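Bromo domain-containing protein (Trypanosoma brucei brucei, PDB 5KO4) is of uncharacterised function but carries a bromodomain, so it probably recognises acetylated lysine in histones or other proteins. Local coordinates at residues D24-R29 with S84-L89; D30-P35 with S42-W47; D48-R53 with N67-V72. One frame throughout, in Å; residues are numbered along the deposited sequence. Where two conformers were deposited one is given.

Contact 1 of 3, residues D24-R29 with S84-L89; sequences DGIFAR and SPFSTL
Ile26 and Leu89 meet in apolar packing, with Phe27 and Phe86 beside them. Ile26 CG1 lies 4.1 Å from Leu89 CD2. The other branch, CG2, touches both aromatic rings. It is anti to the backbone N of Ile26 and reaches the edge of the Phe86 ring, 3.9 Å from Phe86 CD1. On the other ring, the same CG2 stands 3.7 Å above the plane of Phe27, over its centre. The side chains of Ile26 and Phe86 cross at about a right angle. Phe27 and Leu89 run past each other in opposite directions, with Phe27 CE2 4.0 Å from Leu89 CD2.

The segments join the long loop after helix 8-21 to the start of helix 85-104. In bromodomains these are the ZA loop and the last helix of the four-helix bundle, and the acetyl-lysine pocket lies between the ZA loop and the loop that precedes this helix.

One polar atom meets an aromatic edge. Phe86 O lies in the plane of the Phe27 ring, 3.8 Å from Phe27 CZ. No hydrogen bond joins the segments. Asp22 also holds the loop: its carboxylate accepts from Ile26 N and Phe27 N. Ile26 also packs on Leu34 of the second subunit.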
ATOM      1  N   ASP A  24       5.280  -6.377   7.932  1.00 19.93           N
ATOM      2  CA  ASP A  24       5.361  -6.646   6.494  1.00 20.12           C
ATOM      3  C   ASP A  24       6.120  -5.536   5.723  1.00 21.26           C
ATOM      4  O   ASP A  24       6.112  -5.540   4.491  1.00 22.03           O
ATOM      5  CB  ASP A  24       3.953  -6.812   5.942  1.00 23.00           C
ATOM      6  CG  ASP A  24       3.185  -7.875   6.706  1.00 42.84           C
ATOM      7  OD1 ASP A  24       3.636  -9.040   6.711  1.00 45.06           O
ATOM      8  OD2 ASP A  24       2.215  -7.515   7.410  1.00 51.79           O
ATOM      9  N   GLY A  25       6.791  -4.635   6.439  1.00 16.37           N
ATOM     10  CA  GLY A  25       7.599  -3.597   5.813  1.00 14.66           C
ATOM     11  C   GLY A  25       6.834  -2.644   4.914  1.00 16.83           C
ATOM     12  O   GLY A  25       7.356  -2.210   3.884  1.00 15.44           O
ATOM     13  N   ILE A  26       5.618  -2.272   5.330  1.00 13.45           N
ATOM     14  CA  ILE A  26       4.733  -1.367   4.582  1.00 13.68           C
ATOM     15  C   ILE A  26       5.421  -0.017   4.343  1.00 14.43           C
ATOM     16  O   ILE A  26       5.279   0.578   3.268  1.00 15.38           O
ATOM     17  CB  ILE A  26       3.394  -1.155   5.387  1.00 17.36           C
ATOM     18  CG1 ILE A  26       2.640  -2.510   5.630  1.00 19.23           C
ATOM     19  CG2 ILE A  26       2.486  -0.183   4.670  1.00 21.65           C
ATOM     20  CD1 ILE A  26       2.390  -3.332   4.396  1.00 24.59           C
ATOM     21  N   PHE A  27       6.171   0.472   5.338  1.00 10.31           N
ATOM     22  CA  PHE A  27       6.834   1.765   5.232  1.00  9.59           C
ATOM     23  C   PHE A  27       8.365   1.629   5.176  1.00 12.00           C
ATOM     24  O   PHE A  27       9.072   2.618   5.392  1.00 11.53           O
ATOM     25  CB  PHE A  27       6.441   2.633   6.435  1.00  9.84           C
ATOM     26  CG  PHE A  27       4.952   2.734   6.635  1.00 10.17           C
ATOM     27  CD1 PHE A  27       4.153   3.356   5.693  1.00 12.23           C
ATOM     28  CD2 PHE A  27       4.338   2.136   7.726  1.00 11.04           C
ATOM     29  CE1 PHE A  27       2.784   3.428   5.859  1.00 12.65           C
ATOM     30  CE2 PHE A  27       2.955   2.205   7.889  1.00 13.16           C
ATOM     31  CZ  PHE A  27       2.189   2.856   6.959  1.00 12.40           C
ATOM     32  N   ALA A  28       8.876   0.429   4.833  1.00 10.67           N
ATOM     33  CA  ALA A  28      10.306   0.157   4.862  1.00 10.71           C
ATOM     34  C   ALA A  28      11.019   0.530   3.602  1.00 12.50           C
ATOM     35  O   ALA A  28      12.212   0.822   3.672  1.00 11.59           O
ATOM     36  CB  ALA A  28      10.539  -1.309   5.126  1.00 12.28           C
ATOM     37  N   ARG A  29      10.352   0.436   2.443  1.00 11.83           N
ATOM     38  CA  ARG A  29      10.989   0.637   1.156  1.00 11.97           C
ATOM     39  C   ARG A  29      10.450   1.867   0.443  1.00 13.21           C
ATOM     40  O   ARG A  29       9.452   2.465   0.857  1.00 12.48           O
ATOM     41  CB  ARG A  29      10.783  -0.604   0.292  1.00 13.35           C
ATOM     42  CG  ARG A  29      11.444  -1.855   0.888  1.00 16.09           C
ATOM     43  CD  ARG A  29      11.155  -3.108   0.073  1.00 23.38           C
ATOM     44  N   SER A  84      -7.637   5.978   8.177  1.00 12.25           N
ATOM     45  CA  SER A  84      -7.595   4.927   7.163  1.00 12.48           C
ATOM     46  C   SER A  84      -6.858   3.717   7.714  1.00 15.57           C
ATOM     47  O   SER A  84      -6.049   3.865   8.627  1.00 13.25           O
ATOM     48  CB  SER A  84      -6.889   5.424   5.912  1.00 14.62           C
ATOM     49  OG  SER A  84      -5.494   5.558   6.129  1.00 15.27           O
ATOM     50  N   PRO A  85      -7.042   2.519   7.136  1.00 14.07           N
ATOM     51  CA  PRO A  85      -6.339   1.346   7.674  1.00 12.22           C
ATOM     52  C   PRO A  85      -4.802   1.452   7.585  1.00 13.23           C
ATOM     53  O   PRO A  85      -4.112   1.075   8.527  1.00 13.16           O
ATOM     54  CB  PRO A  85      -6.880   0.207   6.817  1.00 15.13           C
ATOM     55  CG  PRO A  85      -8.231   0.644   6.449  1.00 18.83           C
ATOM     56  CD  PRO A  85      -8.074   2.114   6.167  1.00 16.28           C
ATOM     57  N   PHE A  86      -4.245   2.017   6.497  1.00 12.73           N
ATOM     58  CA  PHE A  86      -2.792   2.189   6.476  1.00 12.43           C
ATOM     59  C   PHE A  86      -2.338   3.097   7.636  1.00 14.52           C
ATOM     60  O   PHE A  86      -1.325   2.839   8.299  1.00 12.75           O
ATOM     61  CB  PHE A  86      -2.331   2.804   5.154  1.00 14.22           C
ATOM     62  CG  PHE A  86      -2.191   1.819   4.022  1.00 14.45           C
ATOM     63  CD1 PHE A  86      -1.184   0.876   4.027  1.00 18.87           C
ATOM     64  CD2 PHE A  86      -3.060   1.849   2.939  1.00 17.13           C
ATOM     65  CE1 PHE A  86      -1.034  -0.012   2.962  1.00 19.11           C
ATOM     66  CE2 PHE A  86      -2.905   0.965   1.878  1.00 19.38           C
ATOM     67  CZ  PHE A  86      -1.911   0.023   1.908  1.00 17.89           C
ATOM     68  N   SER A  87      -3.087   4.181   7.868  1.00 10.56           N
ATOM     69  CA  SER A  87      -2.744   5.130   8.905  1.00  9.72           C
ATOM     70  C   SER A  87      -2.908   4.532  10.314  1.00 12.08           C
ATOM     71  O   SER A  87      -2.236   4.983  11.216  1.00 10.90           O
ATOM     72  CB  SER A  87      -3.562   6.388   8.756  1.00 11.39           C
ATOM     73  OG  SER A  87      -3.127   7.025   7.565  1.00 11.27           O
ATOM     74  N   THR A  88      -3.778   3.509  10.507  0.50 10.06           N
ATOM     75  CA  THR A  88      -3.872   2.888  11.842  0.50  9.91           C
ATOM     76  C   THR A  88      -2.539   2.272  12.224  0.50 13.10           C
ATOM     77  O   THR A  88      -2.120   2.425  13.366  0.50 12.82           O
ATOM     78  CB  THR A  88      -5.005   1.843  11.975  0.50 14.83           C
ATOM     79  OG1 THR A  88      -4.758   0.709  11.125  0.50 14.06           O
ATOM     80  CG2 THR A  88      -6.354   2.414  11.677  0.50 16.06           C
ATOM     81  N   LEU A  89      -1.861   1.595  11.290  1.00 10.69           N
ATOM     82  CA  LEU A  89      -0.547   1.000  11.599  1.00 10.31           C
ATOM     83  C   LEU A  89       0.489   2.122  11.829  1.00 11.44           C
ATOM     84  O   LEU A  89       1.233   2.094  12.814  1.00 10.80           O
ATOM     85  CB  LEU A  89      -0.066   0.092  10.469  1.00 11.51           C
ATOM     86  CG  LEU A  89       1.365  -0.445  10.644  1.00 15.28           C
ATOM     87  CD1 LEU A  89       1.514  -1.238  11.968  1.00 14.82           C
ATOM     88  CD2 LEU A  89       1.784  -1.275   9.441  1.00 17.10           C
TER

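Contact 2 of 3, residues D30-P35 with S42-W47; sequences DPSKLP and SHPMWW
Asp30 lies over one face of the Trp46 ring system, and its backbone and side chain share that face. The CA is 3.8 Å from the centroid of the six-membered ring of Trp46, a CH-pi contact. Asp30 N lies over the same face, nearest Trp46 CD1. From CA the side chain follows the outer rim of the six-membered ring, still over the same face. Asp30 CB is 3.8 Å from Trp46 CZ2. Asp30 CG is anti to its backbone N (chi1 -177°) and comes 3.9 Å from Trp46 CH2. At the tip, Asp30 OD1 is 3.7 Å from Trp46 CZ3. The carboxylate plane is turned only 12° from the ring plane, so the two flat groups lie nearly parallel.

OD1 is also gripped by two donors of its own segment. Ser32 OG gives a hydrogen bond of 2.7 Å to Asp30 OD1, on the syn lone pair. Ser32 N gives one of 2.9 Å to Asp30 OD1, from above the carboxylate plane. The second bond makes an Asx turn, and the pair holds the carboxylate in its rotation.

Pro31 follows with CD 3.5 Å from Trp46 CE3. Its CG makes a looser contact with Pro44. The hydroxyl of Ser32 also packs on Pro44, with OG 3.8 Å from Pro44 CB.

This is a surface contact between two parts of the bromodomain ZA loop, with no strand involved. Helix 37-40 lies between the segments in sequence, and its Tyr37 touches both Pro31 and Pro44. Trp46 is the N-cap residue of helix 47-55. Trp47 turns into the bundle, packing on helices 8-21 and 62-80.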
ATOM      1  N   ASP A  30      11.130   2.265  -0.612  1.00 12.76           N
ATOM      2  CA  ASP A  30      10.771   3.443  -1.363  1.00 11.60           C
ATOM      3  C   ASP A  30       9.324   3.358  -1.866  1.00 13.71           C
ATOM      4  O   ASP A  30       9.003   2.447  -2.626  1.00 14.20           O
ATOM      5  CB  ASP A  30      11.729   3.595  -2.533  1.00 12.99           C
ATOM      6  CG  ASP A  30      11.524   4.820  -3.369  1.00 15.87           C
ATOM      7  OD1 ASP A  30      10.650   5.636  -3.020  1.00 15.32           O
ATOM      8  OD2 ASP A  30      12.212   4.950  -4.406  1.00 20.68           O
ATOM      9  N   PRO A  31       8.454   4.305  -1.452  1.00 11.52           N
ATOM     10  CA  PRO A  31       7.051   4.290  -1.910  1.00 11.40           C
ATOM     11  C   PRO A  31       6.792   5.128  -3.171  1.00 13.69           C
ATOM     12  O   PRO A  31       5.635   5.263  -3.585  1.00 13.29           O
ATOM     13  CB  PRO A  31       6.333   4.956  -0.747  1.00 12.73           C
ATOM     14  CG  PRO A  31       7.317   5.994  -0.283  1.00 15.80           C
ATOM     15  CD  PRO A  31       8.690   5.408  -0.490  1.00 11.96           C
ATOM     16  N   SER A  32       7.837   5.698  -3.783  1.00 12.10           N
ATOM     17  CA  SER A  32       7.681   6.711  -4.811  1.00 12.10           C
ATOM     18  C   SER A  32       6.992   6.222  -6.079  1.00 16.93           C
ATOM     19  O   SER A  32       6.472   7.067  -6.807  1.00 18.05           O
ATOM     20  CB  SER A  32       9.032   7.301  -5.179  1.00 14.15           C
ATOM     21  OG  SER A  32       9.616   7.885  -4.027  1.00 19.16           O
ATOM     22  N   LYS A  33       6.943   4.898  -6.353  1.00 14.24           N
ATOM     23  CA  LYS A  33       6.274   4.414  -7.570  1.00 14.26           C
ATOM     24  C   LYS A  33       4.759   4.195  -7.349  1.00 16.19           C
ATOM     25  O   LYS A  33       4.054   3.854  -8.309  1.00 16.97           O
ATOM     26  CB  LYS A  33       6.916   3.114  -8.072  1.00 17.51           C
ATOM     27  CG  LYS A  33       8.392   3.269  -8.480  1.00 33.87           C
ATOM     28  CD  LYS A  33       8.599   3.380 -10.005  1.00 48.12           C
ATOM     29  CE  LYS A  33       9.694   2.470 -10.521  1.00 63.16           C
ATOM     30  NZ  LYS A  33      11.041   2.880 -10.037  1.00 75.09           N
ATOM     31  N   LEU A  34       4.244   4.400  -6.122  1.00 13.09           N
ATOM     32  CA  LEU A  34       2.808   4.270  -5.873  1.00 12.81           C
ATOM     33  C   LEU A  34       2.065   5.344  -6.658  1.00 15.03           C
ATOM     34  O   LEU A  34       2.634   6.396  -6.960  1.00 14.45           O
ATOM     35  CB  LEU A  34       2.492   4.394  -4.379  1.00 12.36           C
ATOM     36  CG  LEU A  34       2.985   3.262  -3.499  1.00 13.46           C
ATOM     37  CD1 LEU A  34       2.824   3.608  -2.058  1.00 13.07           C
ATOM     38  CD2 LEU A  34       2.243   1.950  -3.802  1.00 14.54           C
ATOM     39  N   PRO A  35       0.792   5.109  -7.033  1.00 13.64           N
ATOM     40  CA  PRO A  35       0.102   6.074  -7.910  1.00 12.96           C
ATOM     41  C   PRO A  35       0.052   7.483  -7.323  1.00 14.44           C
ATOM     42  O   PRO A  35      -0.283   7.658  -6.148  1.00 13.24           O
ATOM     43  CB  PRO A  35      -1.304   5.481  -8.072  1.00 14.91           C
ATOM     44  CG  PRO A  35      -1.392   4.357  -7.099  1.00 18.87           C
ATOM     45  CD  PRO A  35      -0.014   3.896  -6.820  1.00 15.07           C
ATOM     46  N   SER A  42       5.738  15.599  -0.961  0.50 10.78           N
ATOM     47  CA  SER A  42       6.904  16.350  -1.396  0.50 11.31           C
ATOM     48  C   SER A  42       8.210  15.696  -0.968  0.50 12.38           C
ATOM     49  O   SER A  42       9.200  15.782  -1.696  0.50 10.91           O
ATOM     50  CB  SER A  42       6.856  17.768  -0.844  0.50 14.97           C
ATOM     51  OG  SER A  42       5.703  18.447  -1.320  0.50 17.74           O
ATOM     52  N   HIS A  43       8.227  15.041   0.201  0.50 12.58           N
ATOM     53  CA  HIS A  43       9.454  14.493   0.746  0.50 13.35           C
ATOM     54  C   HIS A  43       9.282  13.010   1.171  0.50 12.78           C
ATOM     55  O   HIS A  43       9.140  12.711   2.360  0.50 12.33           O
ATOM     56  CB  HIS A  43       9.867  15.362   1.937  0.50 15.43           C
ATOM     57  CG  HIS A  43      11.280  15.197   2.369  0.50 19.74           C
ATOM     58  ND1 HIS A  43      11.781  15.911   3.434  0.50 22.56           N
ATOM     59  CD2 HIS A  43      12.247  14.376   1.898  0.50 22.39           C
ATOM     60  CE1 HIS A  43      13.040  15.539   3.556  0.50 22.56           C
ATOM     61  NE2 HIS A  43      13.357  14.601   2.665  0.50 22.87           N
ATOM     62  N   PRO A  44       9.355  12.059   0.210  1.00  9.65           N
ATOM     63  CA  PRO A  44       9.197  10.635   0.570  1.00  9.51           C
ATOM     64  C   PRO A  44      10.266  10.165   1.544  1.00 12.42           C
ATOM     65  O   PRO A  44      11.397  10.663   1.508  1.00 12.55           O
ATOM     66  CB  PRO A  44       9.324   9.919  -0.783  1.00 11.24           C
ATOM     67  CG  PRO A  44       8.913  10.930  -1.783  1.00 13.43           C
ATOM     68  CD  PRO A  44       9.470  12.220  -1.251  1.00 11.05           C
ATOM     69  N   MET A  45       9.890   9.259   2.461  1.00  9.96           N
ATOM     70  CA  MET A  45      10.787   8.764   3.488  1.00  9.25           C
ATOM     71  C   MET A  45      10.370   7.364   3.843  1.00 11.43           C
ATOM     72  O   MET A  45       9.183   7.039   3.774  1.00 10.36           O
ATOM     73  CB  MET A  45      10.724   9.685   4.719  1.00 10.20           C
ATOM     74  CG  MET A  45      11.806   9.424   5.775  1.00 10.38           C
ATOM     75  SD  MET A  45      13.507   9.408   5.169  1.00 12.36           S
ATOM     76  CE  MET A  45      13.568  10.992   4.311  1.00 11.50           C
ATOM     77  N   TRP A  46      11.328   6.517   4.173  1.00  9.79           N
ATOM     78  CA  TRP A  46      11.031   5.126   4.465  1.00  9.16           C
ATOM     79  C   TRP A  46      12.108   4.557   5.394  1.00 10.11           C
ATOM     80  O   TRP A  46      13.173   5.137   5.520  1.00  9.66           O
ATOM     81  CB  TRP A  46      10.912   4.332   3.157  1.00  9.03           C
ATOM     82  CG  TRP A  46      12.117   4.391   2.263  1.00  9.51           C
ATOM     83  CD1 TRP A  46      13.080   3.436   2.150  1.00 12.46           C
ATOM     84  CD2 TRP A  46      12.410   5.370   1.252  1.00  9.84           C
ATOM     85  NE1 TRP A  46      13.986   3.784   1.186  1.00 12.14           N
ATOM     86  CE2 TRP A  46      13.586   4.951   0.595  1.00 12.91           C
ATOM     87  CE3 TRP A  46      11.780   6.538   0.815  1.00 11.22           C
ATOM     88  CZ2 TRP A  46      14.168   5.683  -0.427  1.00 13.32           C
ATOM     89  CZ3 TRP A  46      12.372   7.273  -0.197  1.00 12.74           C
ATOM     90  CH2 TRP A  46      13.569   6.858  -0.785  1.00 13.97           C
ATOM     91  N   TRP A  47      11.803   3.462   6.122  1.00  9.34           N
ATOM     92  CA  TRP A  47      12.729   3.001   7.147  1.00  9.86           C
ATOM     93  C   TRP A  47      14.112   2.661   6.609  1.00 11.30           C
ATOM     94  O   TRP A  47      15.097   2.958   7.290  1.00 11.05           O
ATOM     95  CB  TRP A  47      12.220   1.773   7.911  1.00  9.37           C
ATOM     96  CG  TRP A  47      10.780   1.819   8.374  1.00 10.23           C
ATOM     97  CD1 TRP A  47       9.860   0.823   8.244  1.00 12.51           C
ATOM     98  CD2 TRP A  47      10.146   2.851   9.145  1.00  9.89           C
ATOM     99  NE1 TRP A  47       8.679   1.184   8.845  1.00 11.85           N
ATOM    100  CE2 TRP A  47       8.824   2.429   9.402  1.00 12.36           C
ATOM    101  CE3 TRP A  47      10.572   4.079   9.674  1.00 10.44           C
ATOM    102  CZ2 TRP A  47       7.892   3.247  10.052  1.00 11.81           C
ATOM    103  CZ3 TRP A  47       9.660   4.868  10.363  1.00 11.35           C
ATOM    104  CH2 TRP A  47       8.329   4.478  10.498  1.00 11.81           C
TER

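Contact 3 of 3, residues D48-R53 with N67-V72; sequences DLIKAR and NDMRLV
Ile50 and Asp68 face each other with their CA atoms 7.0 Å apart, on helix segments that run antiparallel at 172° with axes 10.5 Å apart.

Ile50 is the apolar centre. CD1 is anti to CA (chi2 175°) and reaches the other helix. Ile50 CD1 lies 3.6 Å from Asp68 O. The same methyl is 3.7 Å from Met69 SD and 3.9 Å from Val72 CG2. The bend at chi2 of Met69 brings its sulphur to this point.

At the polar side, Arg53 NH1 makes a salt bridge of 3.0 Å to Asp68 OD2, with an N-H...O angle of 150°. OD2 lies in the guanidinium plane, while NH1 sits above the carboxylate plane. Water 1 makes a second link, accepting from Arg53 NH1 at 2.7 Å and donating to Asp68 OD1 at 2.8 Å. Asp68 OD2 also hydrogen-bonds Tyr59 OH and so has two partners, while OD1 takes the water. Leu49 CD2 covers part of one guanidinium face.

The contact is buried in the bromodomain bundle, where helix 47-55 packs on helix 62-80. Met69 extends the packing to Val18 of helix 8-21 and to Met97 and Phe101 of helix 85-104.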
ATOM      1  N   ASP A  48      14.210   2.011   5.452  1.00 10.73           N
ATOM      2  CA  ASP A  48      15.539   1.616   4.958  1.00 10.61           C
ATOM      3  C   ASP A  48      16.406   2.842   4.661  1.00 12.99           C
ATOM      4  O   ASP A  48      17.636   2.763   4.780  1.00 13.08           O
ATOM      5  CB  ASP A  48      15.441   0.727   3.712  1.00 12.35           C
ATOM      6  CG  ASP A  48      14.864  -0.650   3.968  1.00 17.28           C
ATOM      7  OD1 ASP A  48      14.740  -1.035   5.156  1.00 17.27           O
ATOM      8  OD2 ASP A  48      14.536  -1.354   2.977  1.00 19.62           O
ATOM      9  N   LEU A  49      15.795   3.960   4.271  1.00 10.89           N
ATOM     10  CA  LEU A  49      16.552   5.195   4.040  1.00 10.88           C
ATOM     11  C   LEU A  49      17.067   5.752   5.371  1.00 11.36           C
ATOM     12  O   LEU A  49      18.224   6.159   5.468  1.00 11.78           O
ATOM     13  CB  LEU A  49      15.694   6.230   3.315  1.00 11.48           C
ATOM     14  CG  LEU A  49      16.385   7.553   2.963  1.00 14.32           C
ATOM     15  CD1 LEU A  49      17.711   7.320   2.213  1.00 15.97           C
ATOM     16  CD2 LEU A  49      15.474   8.429   2.132  1.00 14.27           C
ATOM     17  N   ILE A  50      16.233   5.719   6.416  1.00  9.07           N
ATOM     18  CA  ILE A  50      16.666   6.176   7.731  1.00  8.63           C
ATOM     19  C   ILE A  50      17.804   5.276   8.247  1.00 11.42           C
ATOM     20  O   ILE A  50      18.753   5.781   8.836  1.00 11.90           O
ATOM     21  CB  ILE A  50      15.470   6.223   8.708  1.00 10.09           C
ATOM     22  CG1 ILE A  50      14.430   7.255   8.198  1.00  9.69           C
ATOM     23  CG2 ILE A  50      15.927   6.555  10.140  1.00 10.51           C
ATOM     24  CD1 ILE A  50      13.164   7.316   8.989  1.00 11.57           C
ATOM     25  N   LYS A  51      17.704   3.962   8.033  0.55 10.42           N
ATOM     26  CA  LYS A  51      18.767   3.048   8.441  0.55 11.01           C
ATOM     27  C   LYS A  51      20.072   3.421   7.734  0.55 13.10           C
ATOM     28  O   LYS A  51      21.123   3.490   8.367  0.55 12.64           O
ATOM     29  CB  LYS A  51      18.368   1.600   8.110  0.55 13.34           C
ATOM     30  CG  LYS A  51      19.411   0.550   8.468  0.55 19.24           C
ATOM     31  CD  LYS A  51      19.549   0.362   9.972  0.55 27.64           C
ATOM     32  CE  LYS A  51      20.843  -0.311  10.337  0.70 31.81           C
ATOM     33  NZ  LYS A  51      21.017  -1.614   9.649  0.70 30.81           N
ATOM     34  N   ALA A  52      20.002   3.689   6.429  1.00 11.48           N
ATOM     35  CA  ALA A  52      21.198   4.061   5.658  1.00 12.36           C
ATOM     36  C   ALA A  52      21.796   5.380   6.173  1.00 13.74           C
ATOM     37  O   ALA A  52      23.012   5.533   6.248  1.00 13.28           O
ATOM     38  CB  ALA A  52      20.854   4.182   4.184  1.00 13.53           C
ATOM     39  N   ARG A  53      20.940   6.323   6.576  1.00 11.94           N
ATOM     40  CA  ARG A  53      21.402   7.587   7.108  1.00 11.75           C
ATOM     41  C   ARG A  53      22.093   7.396   8.451  1.00 13.77           C
ATOM     42  O   ARG A  53      23.072   8.087   8.722  1.00 12.96           O
ATOM     43  CB  ARG A  53      20.230   8.572   7.223  1.00 11.03           C
ATOM     44  CG  ARG A  53      19.803   9.013   5.845  1.00 12.84           C
ATOM     45  CD  ARG A  53      18.641   9.950   5.822  1.00 11.63           C
ATOM     46  NE  ARG A  53      18.472  10.461   4.459  1.00 12.96           N
ATOM     47  CZ  ARG A  53      17.596  11.389   4.099  1.00 15.31           C
ATOM     48  NH1 ARG A  53      16.797  11.941   5.000  1.00 13.04           N
ATOM     49  NH2 ARG A  53      17.553  11.816   2.841  1.00 13.90           N
ATOM     50  N   ASN A  67      12.925  13.935  13.154  1.00  9.35           N
ATOM     51  CA  ASN A  67      12.243  14.537  12.022  1.00  9.69           C
ATOM     52  C   ASN A  67      11.966  13.525  10.924  1.00 10.84           C
ATOM     53  O   ASN A  67      10.867  13.491  10.388  1.00 10.03           O
ATOM     54  CB  ASN A  67      13.060  15.665  11.454  1.00 11.34           C
ATOM     55  CG  ASN A  67      13.057  16.890  12.314  1.00 25.91           C
ATOM     56  OD1 ASN A  67      12.287  17.020  13.261  1.00 26.11           O
ATOM     57  ND2 ASN A  67      14.046  17.706  12.134  1.00 23.07           N
ATOM     58  N   ASP A  68      12.971  12.712  10.557  1.00  8.86           N
ATOM     59  CA  ASP A  68      12.764  11.742   9.474  1.00  8.91           C
ATOM     60  C   ASP A  68      11.788  10.632   9.884  1.00  9.55           C
ATOM     61  O   ASP A  68      10.961  10.206   9.065  1.00  8.95           O
ATOM     62  CB  ASP A  68      14.080  11.123   9.028  1.00  9.49           C
ATOM     63  CG  ASP A  68      14.930  12.033   8.179  1.00 12.60           C
ATOM     64  OD1 ASP A  68      14.450  13.140   7.816  1.00 12.47           O
ATOM     65  OD2 ASP A  68      16.087  11.661   7.895  1.00 14.16           O
ATOM     66  N   MET A  69      11.841  10.184  11.152  1.00  8.20           N
ATOM     67  CA  MET A  69      10.910   9.180  11.629  1.00  7.98           C
ATOM     68  C   MET A  69       9.484   9.695  11.596  1.00  9.27           C
ATOM     69  O   MET A  69       8.580   8.991  11.126  1.00  9.75           O
ATOM     70  CB  MET A  69      11.280   8.779  13.051  1.00  9.23           C
ATOM     71  CG  MET A  69      12.635   8.062  13.161  1.00  9.92           C
ATOM     72  SD  MET A  69      12.584   6.368  12.531  1.00 12.00           S
ATOM     73  CE  MET A  69      11.721   5.562  13.852  1.00 13.28           C
ATOM     74  N   ARG A  70       9.276  10.933  12.047  1.00  8.92           N
ATOM     75  CA  ARG A  70       7.949  11.546  12.049  1.00  9.16           C
ATOM     76  C   ARG A  70       7.454  11.743  10.619  1.00 10.71           C
ATOM     77  O   ARG A  70       6.259  11.656  10.350  1.00 11.14           O
ATOM     78  CB  ARG A  70       7.983  12.891  12.796  1.00 10.50           C
ATOM     79  CG  ARG A  70       8.087  12.733  14.298  1.00 10.56           C
ATOM     80  CD  ARG A  70       8.283  14.051  15.006  1.00 12.72           C
ATOM     81  NE  ARG A  70       8.289  13.869  16.457  1.00 11.72           N
ATOM     82  CZ  ARG A  70       8.639  14.803  17.337  1.00 16.69           C
ATOM     83  NH1 ARG A  70       9.021  16.009  16.924  1.00 16.56           N
ATOM     84  NH2 ARG A  70       8.620  14.537  18.635  1.00 16.25           N
ATOM     85  N   LEU A  71       8.365  12.013   9.694  1.00  8.43           N
ATOM     86  CA  LEU A  71       7.996  12.228   8.294  1.00  8.30           C
ATOM     87  C   LEU A  71       7.395  10.957   7.647  1.00  9.27           C
ATOM     88  O   LEU A  71       6.453  11.044   6.850  1.00  9.60           O
ATOM     89  CB  LEU A  71       9.245  12.665   7.536  1.00  8.91           C
ATOM     90  CG  LEU A  71       9.120  12.925   6.061  1.00 11.93           C
ATOM     91  CD1 LEU A  71       8.052  13.990   5.769  1.00 12.02           C
ATOM     92  CD2 LEU A  71      10.464  13.323   5.496  1.00 11.67           C
ATOM     93  N   VAL A  72       7.898   9.775   8.012  1.00  8.32           N
ATOM     94  CA  VAL A  72       7.357   8.541   7.434  1.00  8.24           C
ATOM     95  C   VAL A  72       5.876   8.431   7.763  1.00  9.88           C
ATOM     96  O   VAL A  72       5.043   8.142   6.891  1.00 10.03           O
ATOM     97  CB  VAL A  72       8.101   7.299   7.959  1.00  9.90           C
ATOM     98  CG1 VAL A  72       7.460   6.015   7.442  1.00 10.44           C
ATOM     99  CG2 VAL A  72       9.572   7.338   7.583  1.00  9.70           C
TER
HETATM  100  O   HOH W   1      15.108  14.054   5.227  1.00 16.32           O

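In the fold
From the N terminus, helix 8-21 leads into the long loop that carries 24-29 and 30-35. Contact 2 closes first, as a short loop around helix 37-40. The chain then enters helix 47-55, and contact 3 closes the turn between it and helix 62-80, which runs back alongside. Contacts 2 and 3 therefore follow in series. Contact 1 closes last, when helix 85-104 returns to 24-29, and its span encloses both. The three sites also touch. Phe27 O probably accepts a hydrogen bond from Trp47 N, and Ala28 O from Asp48 N. Met45 and Trp47 pack on contact 3. Together they tie the ZA loop to three helices of the bundle. Contacts 1 and 2 also touch the second subunit.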